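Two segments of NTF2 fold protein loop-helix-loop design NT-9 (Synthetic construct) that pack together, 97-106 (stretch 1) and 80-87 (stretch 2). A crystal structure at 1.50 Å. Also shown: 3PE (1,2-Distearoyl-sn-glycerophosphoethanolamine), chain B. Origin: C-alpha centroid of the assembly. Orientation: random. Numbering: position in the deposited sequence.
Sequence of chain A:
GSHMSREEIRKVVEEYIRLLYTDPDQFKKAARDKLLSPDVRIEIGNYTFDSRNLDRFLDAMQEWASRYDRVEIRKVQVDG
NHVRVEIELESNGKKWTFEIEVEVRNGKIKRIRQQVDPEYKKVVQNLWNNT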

ATOM      1  N   THR A  97      -2.763  10.534  -6.327  1.00 27.25           N
ATOM      2  CA  THR A  97      -3.162  10.328  -4.946  1.00 24.76           C
ATOM      3  C   THR A  97      -3.459   8.856  -4.739  1.00 26.50           C
ATOM      4  O   THR A  97      -4.339   8.299  -5.402  1.00 28.65           O
ATOM      5  CB  THR A  97      -4.346  11.192  -4.567  1.00 31.10           C
ATOM      6  OG1 THR A  97      -4.097  12.525  -5.009  1.00 39.05           O
ATOM      7  CG2 THR A  97      -4.482  11.169  -3.066  1.00 36.18           C
ATOM      8  N   PHE A  98      -2.665   8.229  -3.870  1.00 28.55           N
ATOM      9  CA  PHE A  98      -2.788   6.834  -3.466  1.00 27.71           C
ATOM     10  C   PHE A  98      -3.537   6.834  -2.141  1.00 26.45           C
ATOM     11  O   PHE A  98      -2.990   7.264  -1.121  1.00 25.08           O
ATOM     12  CB  PHE A  98      -1.388   6.239  -3.344  1.00 26.98           C
ATOM     13  CG  PHE A  98      -1.341   4.848  -2.816  1.00 33.94           C
ATOM     14  CD1 PHE A  98      -1.919   3.808  -3.501  1.00 36.90           C
ATOM     15  CD2 PHE A  98      -0.718   4.579  -1.618  1.00 42.26           C
ATOM     16  CE1 PHE A  98      -1.853   2.530  -3.025  1.00 35.12           C
ATOM     17  CE2 PHE A  98      -0.675   3.291  -1.137  1.00 42.78           C
ATOM     18  CZ  PHE A  98      -1.231   2.267  -1.864  1.00 36.68           C
ATOM     19  N   GLU A  99      -4.806   6.448  -2.165  1.00 23.09           N
ATOM     20  CA  GLU A  99      -5.643   6.513  -0.981  1.00 26.26           C
ATOM     21  C   GLU A  99      -6.122   5.117  -0.643  1.00 24.71           C
ATOM     22  O   GLU A  99      -6.680   4.438  -1.515  1.00 25.97           O
ATOM     23  CB  GLU A  99      -6.869   7.407  -1.171  1.00 32.35           C
ATOM     24  CG  GLU A  99      -7.801   7.345   0.055  1.00 50.14           C
ATOM     25  CD  GLU A  99      -8.908   8.394   0.087  1.00 63.25           C
ATOM     26  OE1 GLU A  99      -9.272   8.918  -0.989  1.00 69.39           O
ATOM     27  OE2 GLU A  99      -9.410   8.681   1.201  1.00 63.96           O
ATOM     28  N   ILE A 100      -5.952   4.696   0.616  1.00 20.39           N
ATOM     29  CA  ILE A 100      -6.331   3.344   0.982  1.00 21.62           C
ATOM     30  C   ILE A 100      -7.032   3.343   2.321  1.00 19.44           C
ATOM     31  O   ILE A 100      -6.774   4.181   3.194  1.00 20.64           O
ATOM     32  CB  ILE A 100      -5.154   2.337   1.043  1.00 23.46           C
ATOM     33  CG1 ILE A 100      -4.062   2.786   2.009  1.00 23.82           C
ATOM     34  CG2 ILE A 100      -4.637   2.081  -0.391  1.00 25.79           C
ATOM     35  CD1 ILE A 100      -2.970   1.664   2.242  1.00 28.48           C
ATOM     36  N   GLU A 101      -7.943   2.395   2.455  1.00 18.26           N
ATOM     37  CA  GLU A 101      -8.612   2.080   3.693  1.00 18.71           C
ATOM     38  C   GLU A 101      -8.100   0.739   4.159  1.00 20.04           C
ATOM     39  O   GLU A 101      -8.058  -0.203   3.374  1.00 21.35           O
ATOM     40  CB  GLU A 101     -10.096   1.929   3.489  1.00 28.03           C
ATOM     41  CG  GLU A 101     -10.962   3.058   3.820  1.00 31.32           C
ATOM     42  CD  GLU A 101     -12.426   2.666   3.582  1.00 28.11           C
ATOM     43  OE1 GLU A 101     -12.796   2.255   2.441  1.00 32.85           O
ATOM     44  OE2 GLU A 101     -13.202   2.728   4.547  1.00 25.15           O
ATOM     45  N   VAL A 102      -7.786   0.619   5.443  1.00 20.04           N
ATOM     46  CA  VAL A 102      -7.093  -0.534   5.992  1.00 22.42           C
ATOM     47  C   VAL A 102      -7.843  -1.000   7.230  1.00 22.55           C
ATOM     48  O   VAL A 102      -8.347  -0.171   7.995  1.00 26.36           O
ATOM     49  CB  VAL A 102      -5.664  -0.127   6.387  1.00 25.15           C
ATOM     50  CG1 VAL A 102      -4.970  -1.210   7.062  1.00 32.55           C
ATOM     51  CG2 VAL A 102      -4.878   0.276   5.162  1.00 23.95           C
ATOM     52  N   GLU A 103      -7.914  -2.316   7.433  1.00 21.33           N
ATOM     53  CA  GLU A 103      -8.304  -2.934   8.696  1.00 22.95           C
ATOM     54  C   GLU A 103      -7.136  -3.703   9.303  1.00 24.19           C
ATOM     55  O   GLU A 103      -6.524  -4.529   8.621  1.00 22.23           O
ATOM     56  CB  GLU A 103      -9.449  -3.912   8.477  1.00 29.19           C
ATOM     57  CG  GLU A 103     -10.709  -3.275   8.152  1.00 36.23           C
ATOM     58  CD  GLU A 103     -11.514  -3.002   9.389  1.00 39.01           C
ATOM     59  OE1 GLU A 103     -11.799  -3.958  10.137  1.00 41.22           O
ATOM     60  OE2 GLU A 103     -11.880  -1.832   9.607  1.00 33.37           O
ATOM     61  N   VAL A 104      -6.912  -3.523  10.615  1.00 24.06           N
ATOM     62  CA  VAL A 104      -5.768  -4.079  11.335  1.00 27.87           C
ATOM     63  C   VAL A 104      -6.235  -5.151  12.310  1.00 26.64           C
ATOM     64  O   VAL A 104      -7.202  -4.938  13.049  1.00 31.11           O
ATOM     65  CB  VAL A 104      -5.028  -2.951  12.093  1.00 30.02           C
ATOM     66  CG1 VAL A 104      -3.938  -3.542  12.992  1.00 32.51           C
ATOM     67  CG2 VAL A 104      -4.486  -1.947  11.096  1.00 27.80           C
ATOM     68  N   ARG A 105      -5.540  -6.297  12.328  1.00 29.93           N
ATOM     69  CA  ARG A 105      -5.849  -7.384  13.265  1.00 32.23           C
ATOM     70  C   ARG A 105      -4.536  -7.995  13.738  1.00 31.64           C
ATOM     71  O   ARG A 105      -3.666  -8.279  12.918  1.00 31.58           O
ATOM     72  CB  ARG A 105      -6.713  -8.484  12.629  1.00 41.54           C
ATOM     73  CG  ARG A 105      -8.058  -8.030  12.081  1.00 51.92           C
ATOM     74  CD  ARG A 105      -8.977  -7.491  13.169  1.00 63.58           C
ATOM     75  NE  ARG A 105     -10.047  -8.429  13.488  1.00 75.79           N
ATOM     76  CZ  ARG A 105     -10.755  -8.412  14.614  1.00 85.86           C
ATOM     77  NH1 ARG A 105     -11.704  -9.312  14.809  1.00 89.34           N
ATOM     78  NH2 ARG A 105     -10.514  -7.506  15.551  1.00 89.34           N
ATOM     79  N   ASN A 106      -4.389  -8.228  15.040  1.00 35.90           N
ATOM     80  CA  ASN A 106      -3.133  -8.764  15.568  1.00 40.75           C
ATOM     81  C   ASN A 106      -1.940  -7.905  15.186  1.00 38.03           C
ATOM     82  O   ASN A 106      -0.865  -8.426  14.878  1.00 36.64           O
ATOM     83  CB  ASN A 106      -2.869 -10.186  15.076  1.00 50.02           C
ATOM     84  CG  ASN A 106      -4.016 -11.085  15.309  1.00 57.73           C
ATOM     85  OD1 ASN A 106      -4.736 -11.451  14.376  1.00 58.87           O
ATOM     86  ND2 ASN A 106      -4.219 -11.455  16.564  1.00 61.08           N
TER
HETATM   87  P   3PE B 201      -4.762   9.231  -9.375  1.00 33.40           P
HETATM   88  N   3PE B 201      -8.636   7.750  -7.970  1.00 78.91           N
HETATM   89  O11 3PE B 201      -3.839   7.997  -8.793  1.00 44.36           O
HETATM   90  O12 3PE B 201      -4.372  10.522  -8.704  1.00 30.56           O
HETATM   91  O13 3PE B 201      -6.340   8.949  -8.936  1.00 43.90           O
HETATM   92  O14 3PE B 201      -4.732   9.325 -10.900  1.00 31.72           O
HETATM   93  C11 3PE B 201      -6.718   9.137  -7.596  1.00 61.76           C
HETATM   94  C12 3PE B 201      -8.235   9.053  -7.477  1.00 72.87           C
HETATM   95  C1  3PE B 201      -4.033   6.730  -9.359  1.00 63.06           C
HETATM   96  C2  3PE B 201      -2.974   5.734  -8.863  1.00 71.51           C
HETATM   97  C3  3PE B 201      -2.812   5.993  -7.363  1.00 71.30           C
HETATM   98  O31 3PE B 201      -2.142   4.943  -6.731  1.00 67.92           O
HETATM   99  O32 3PE B 201      -0.307   5.571  -7.857  1.00 70.42           O
HETATM  100  C31 3PE B 201      -0.808   4.793  -7.125  1.00 65.63           C
HETATM  101  C32 3PE B 201      -0.010   3.605  -6.601  1.00 58.17           C
HETATM  102  C33 3PE B 201       1.500   3.772  -6.760  1.00 51.56           C
HETATM  103  C34 3PE B 201       2.132   3.074  -5.557  1.00 48.90           C
HETATM  104  C35 3PE B 201       3.610   2.772  -5.769  1.00 50.96           C
HETATM  105  C36 3PE B 201       4.433   3.607  -4.783  1.00 56.99           C
HETATM  106  C37 3PE B 201       4.417   3.015  -3.367  1.00 62.12           C
HETATM  107  C38 3PE B 201       3.196   3.446  -2.544  1.00 61.84           C
HETATM  108  C39 3PE B 201       3.521   3.564  -1.047  1.00 59.02           C
HETATM  109  C3A 3PE B 201       3.791   2.199  -0.401  1.00 56.09           C
HETATM  110  C3B 3PE B 201       3.761   2.270   1.130  1.00 54.86           C
HETATM  111  C3C 3PE B 201       2.444   1.700   1.661  1.00 54.50           C
HETATM  112  C3D 3PE B 201       2.500   1.464   3.171  1.00 55.47           C
HETATM  113  C3E 3PE B 201       1.099   1.095   3.672  1.00 59.30           C
HETATM  114  C3F 3PE B 201       0.994   1.292   5.190  1.00 68.83           C
HETATM  115  C3G 3PE B 201      -0.431   0.995   5.677  1.00 75.69           C
HETATM  116  C3H 3PE B 201      -0.812   1.749   6.959  1.00 79.83           C
HETATM  117  C3I 3PE B 201      -0.236   1.117   8.230  1.00 79.67           C
HETATM  118  O21 3PE B 201      -3.432   4.435  -9.111  1.00 73.70           O
HETATM  119  O22 3PE B 201      -1.704   3.902 -10.488  1.00 72.47           O
HETATM  120  C21 3PE B 201      -2.751   3.584 -10.012  1.00 69.83           C
HETATM  121  C22 3PE B 201      -3.405   2.233 -10.365  1.00 59.07           C
HETATM  122  C23 3PE B 201      -2.637   1.023  -9.812  1.00 51.97           C
HETATM  123  C24 3PE B 201      -2.814   0.842  -8.300  1.00 45.45           C
HETATM  124  C25 3PE B 201      -1.916  -0.273  -7.736  1.00 44.62           C
HETATM  125  C26 3PE B 201      -1.773  -0.034  -6.231  1.00 47.22           C
HETATM  126  C27 3PE B 201      -0.751  -0.956  -5.564  1.00 47.37           C
HETATM  127  C28 3PE B 201      -0.580  -0.594  -4.079  1.00 46.08           C
HETATM  128  C29 3PE B 201      -1.632  -1.193  -3.126  1.00 48.42           C
HETATM  129  C2A 3PE B 201      -1.212  -1.044  -1.650  1.00 47.53           C
HETATM  130  C2B 3PE B 201      -0.619  -2.318  -1.047  1.00 44.68           C
HETATM  131  C2C 3PE B 201       0.173  -2.009   0.228  1.00 43.81           C
HETATM  132  C2D 3PE B 201       1.307  -3.023   0.360  1.00 43.45           C
HETATM  133  C2E 3PE B 201       2.029  -2.925   1.698  1.00 43.78           C
HETATM  134  C2F 3PE B 201       3.121  -1.860   1.648  1.00 45.98           C
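Stretch 2 80-87: GNHVRVEI

Stretch 2 lies beside stretch 1 as its antiparallel neighbour in a β-sheet. Residues 82-87 and 97-105 are both strands, with phi and psi in the extended region throughout, and their N-to-C directions differ by 171°; the axes approach to 4.6 Å. The register pairs Ile-87 with Phe-98 and steps one residue at a time to His-82 with Glu-103.

Hydrogen-bonded pairs alternate with non-hydrogen-bonded ones. At each of the former, both backbone amides are satisfied by the partner's carbonyl: Ile-87 N to Phe-98 O and Phe-98 N to Ile-87 O, both 2.8 Å; Val-85 N to Ile-100 O, 3.0 Å, and Ile-100 N to Val-85 O, 2.9 Å; Val-83 N to Val-102 O, 2.8 Å, and Val-102 N to Val-83 O, 2.7 Å. N-H...O angles of 148-171° support the assignments. Where the strand of stretch 2 has not yet begun, Asn-81 substitutes its side chain for one backbone donor: Val-104 N donates to Asn-81 O (3.0 Å), while Asn-81 ND2 reaches Val-104 O (3.2 Å, 157°).

The polar face carries a second network. His-82 spends both ring nitrogens on carboxylates, ND1 on Glu-103 OE2 and NE2 on Glu-101 OE2, each at 2.7 Å; both oxygens lie near the ring plane, as donation from a ring nitrogen requires. Arg-84 forms salt bridges from NH1 to Glu-99 OE2 and from NH2 to Glu-101 OE2, each 3.1 Å; the NH1 contact is also a hydrogen bond, at 158°. Glu-86 OE1 sits 3.0 Å from Glu-99 OE2, a close approach of two acceptors and no hydrogen bond.

The other face is apolar: Ile-87 CD1 lies 3.9 Å from Phe-98 CD2, at the ring edge, and the CB atoms of Val-83 and Val-102 are 4.2 Å apart.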

ATOM      1  N   GLY A  80     -10.723   3.264  15.720  1.00 27.45           N
ATOM      2  CA  GLY A  80     -10.457   1.919  16.184  1.00 27.45           C
ATOM      3  C   GLY A  80      -9.408   1.252  15.306  1.00 25.90           C
ATOM      4  O   GLY A  80      -8.294   1.781  15.084  1.00 27.89           O
ATOM      5  N   ASN A  81      -9.737   0.067  14.779  1.00 27.97           N
ATOM      6  CA  ASN A  81      -8.793  -0.659  13.937  1.00 27.66           C
ATOM      7  C   ASN A  81      -8.957  -0.371  12.443  1.00 28.05           C
ATOM      8  O   ASN A  81      -8.348  -1.067  11.628  1.00 27.03           O
ATOM      9  CB  ASN A  81      -8.900  -2.165  14.167  1.00 34.91           C
ATOM     10  CG  ASN A  81     -10.220  -2.718  13.730  1.00 44.85           C
ATOM     11  OD1 ASN A  81     -11.212  -2.015  13.742  1.00 52.52           O
ATOM     12  ND2 ASN A  81     -10.242  -3.980  13.333  1.00 53.09           N
ATOM     13  N   HIS A  82      -9.745   0.646  12.088  1.00 23.32           N
ATOM     14  CA  HIS A  82      -9.946   1.097  10.714  1.00 23.93           C
ATOM     15  C   HIS A  82      -9.096   2.328  10.458  1.00 24.93           C
ATOM     16  O   HIS A  82      -9.228   3.337  11.155  1.00 28.27           O
ATOM     17  CB  HIS A  82     -11.416   1.451  10.489  1.00 22.93           C
ATOM     18  CG  HIS A  82     -11.784   1.562   9.046  1.00 20.58           C
ATOM     19  ND1 HIS A  82     -11.911   0.449   8.252  1.00 20.83           N
ATOM     20  CD2 HIS A  82     -12.048   2.629   8.255  1.00 20.71           C
ATOM     21  CE1 HIS A  82     -12.240   0.819   7.026  1.00 20.49           C
ATOM     22  NE2 HIS A  82     -12.315   2.140   6.997  1.00 21.13           N
ATOM     23  N   VAL A  83      -8.253   2.264   9.451  1.00 20.45           N
ATOM     24  CA  VAL A  83      -7.287   3.317   9.172  1.00 21.56           C
ATOM     25  C   VAL A  83      -7.466   3.783   7.743  1.00 19.78           C
ATOM     26  O   VAL A  83      -7.618   2.951   6.849  1.00 21.81           O
ATOM     27  CB  VAL A  83      -5.852   2.798   9.361  1.00 22.92           C
ATOM     28  CG1 VAL A  83      -4.818   3.928   9.037  1.00 25.29           C
ATOM     29  CG2 VAL A  83      -5.673   2.204  10.754  1.00 27.90           C
ATOM     30  N   ARG A  84      -7.393   5.090   7.530  1.00 18.92           N
ATOM     31  CA  ARG A  84      -7.356   5.661   6.188  1.00 21.68           C
ATOM     32  C   ARG A  84      -6.041   6.401   6.000  1.00 19.78           C
ATOM     33  O   ARG A  84      -5.655   7.186   6.871  1.00 21.46           O
ATOM     34  CB  ARG A  84      -8.513   6.620   5.953  1.00 26.74           C
ATOM     35  CG  ARG A  84      -8.530   7.099   4.505  1.00 37.43           C
ATOM     36  CD  ARG A  84      -9.756   7.939   4.210  1.00 44.08           C
ATOM     37  NE  ARG A  84     -10.940   7.129   4.468  1.00 43.95           N
ATOM     38  CZ  ARG A  84     -11.591   6.426   3.548  1.00 36.35           C
ATOM     39  NH1 ARG A  84     -11.227   6.461   2.271  1.00 35.57           N
ATOM     40  NH2 ARG A  84     -12.658   5.733   3.905  1.00 26.96           N
ATOM     41  N   VAL A  85      -5.363   6.150   4.878  1.00 19.27           N
ATOM     42  CA  VAL A  85      -4.091   6.791   4.554  1.00 19.99           C
ATOM     43  C   VAL A  85      -4.172   7.350   3.141  1.00 18.69           C
ATOM     44  O   VAL A  85      -4.578   6.641   2.228  1.00 19.60           O
ATOM     45  CB  VAL A  85      -2.936   5.788   4.664  1.00 21.15           C
ATOM     46  CG1 VAL A  85      -1.592   6.415   4.266  1.00 24.27           C
ATOM     47  CG2 VAL A  85      -2.859   5.305   6.095  1.00 21.85           C
ATOM     48  N   GLU A  86      -3.788   8.615   2.963  1.00 19.50           N
ATOM     49  CA  GLU A  86      -3.633   9.187   1.627  1.00 20.61           C
ATOM     50  C   GLU A  86      -2.193   9.620   1.432  1.00 18.35           C
ATOM     51  O   GLU A  86      -1.621  10.313   2.286  1.00 19.91           O
ATOM     52  CB  GLU A  86      -4.535  10.381   1.398  1.00 26.36           C
ATOM     53  CG  GLU A  86      -5.989  10.087   1.397  1.00 38.79           C
ATOM     54  CD  GLU A  86      -6.800  11.364   1.146  1.00 52.97           C
ATOM     55  OE1 GLU A  86      -8.031  11.327   1.360  1.00 61.74           O
ATOM     56  OE2 GLU A  86      -6.203  12.398   0.751  1.00 54.03           O
ATOM     57  N   ILE A  87      -1.607   9.169   0.334  1.00 21.73           N
ATOM     58  CA  ILE A  87      -0.234   9.473  -0.013  1.00 21.02           C
ATOM     59  C   ILE A  87      -0.239  10.176  -1.356  1.00 22.34           C
ATOM     60  O   ILE A  87      -0.911   9.738  -2.289  1.00 24.18           O
ATOM     61  CB  ILE A  87       0.630   8.206  -0.068  1.00 24.68           C
ATOM     62  CG1 ILE A  87       0.723   7.586   1.327  1.00 23.52           C
ATOM     63  CG2 ILE A  87       2.019   8.593  -0.516  1.00 29.13           C
ATOM     64  CD1 ILE A  87       1.322   6.230   1.324  1.00 26.20           C
TER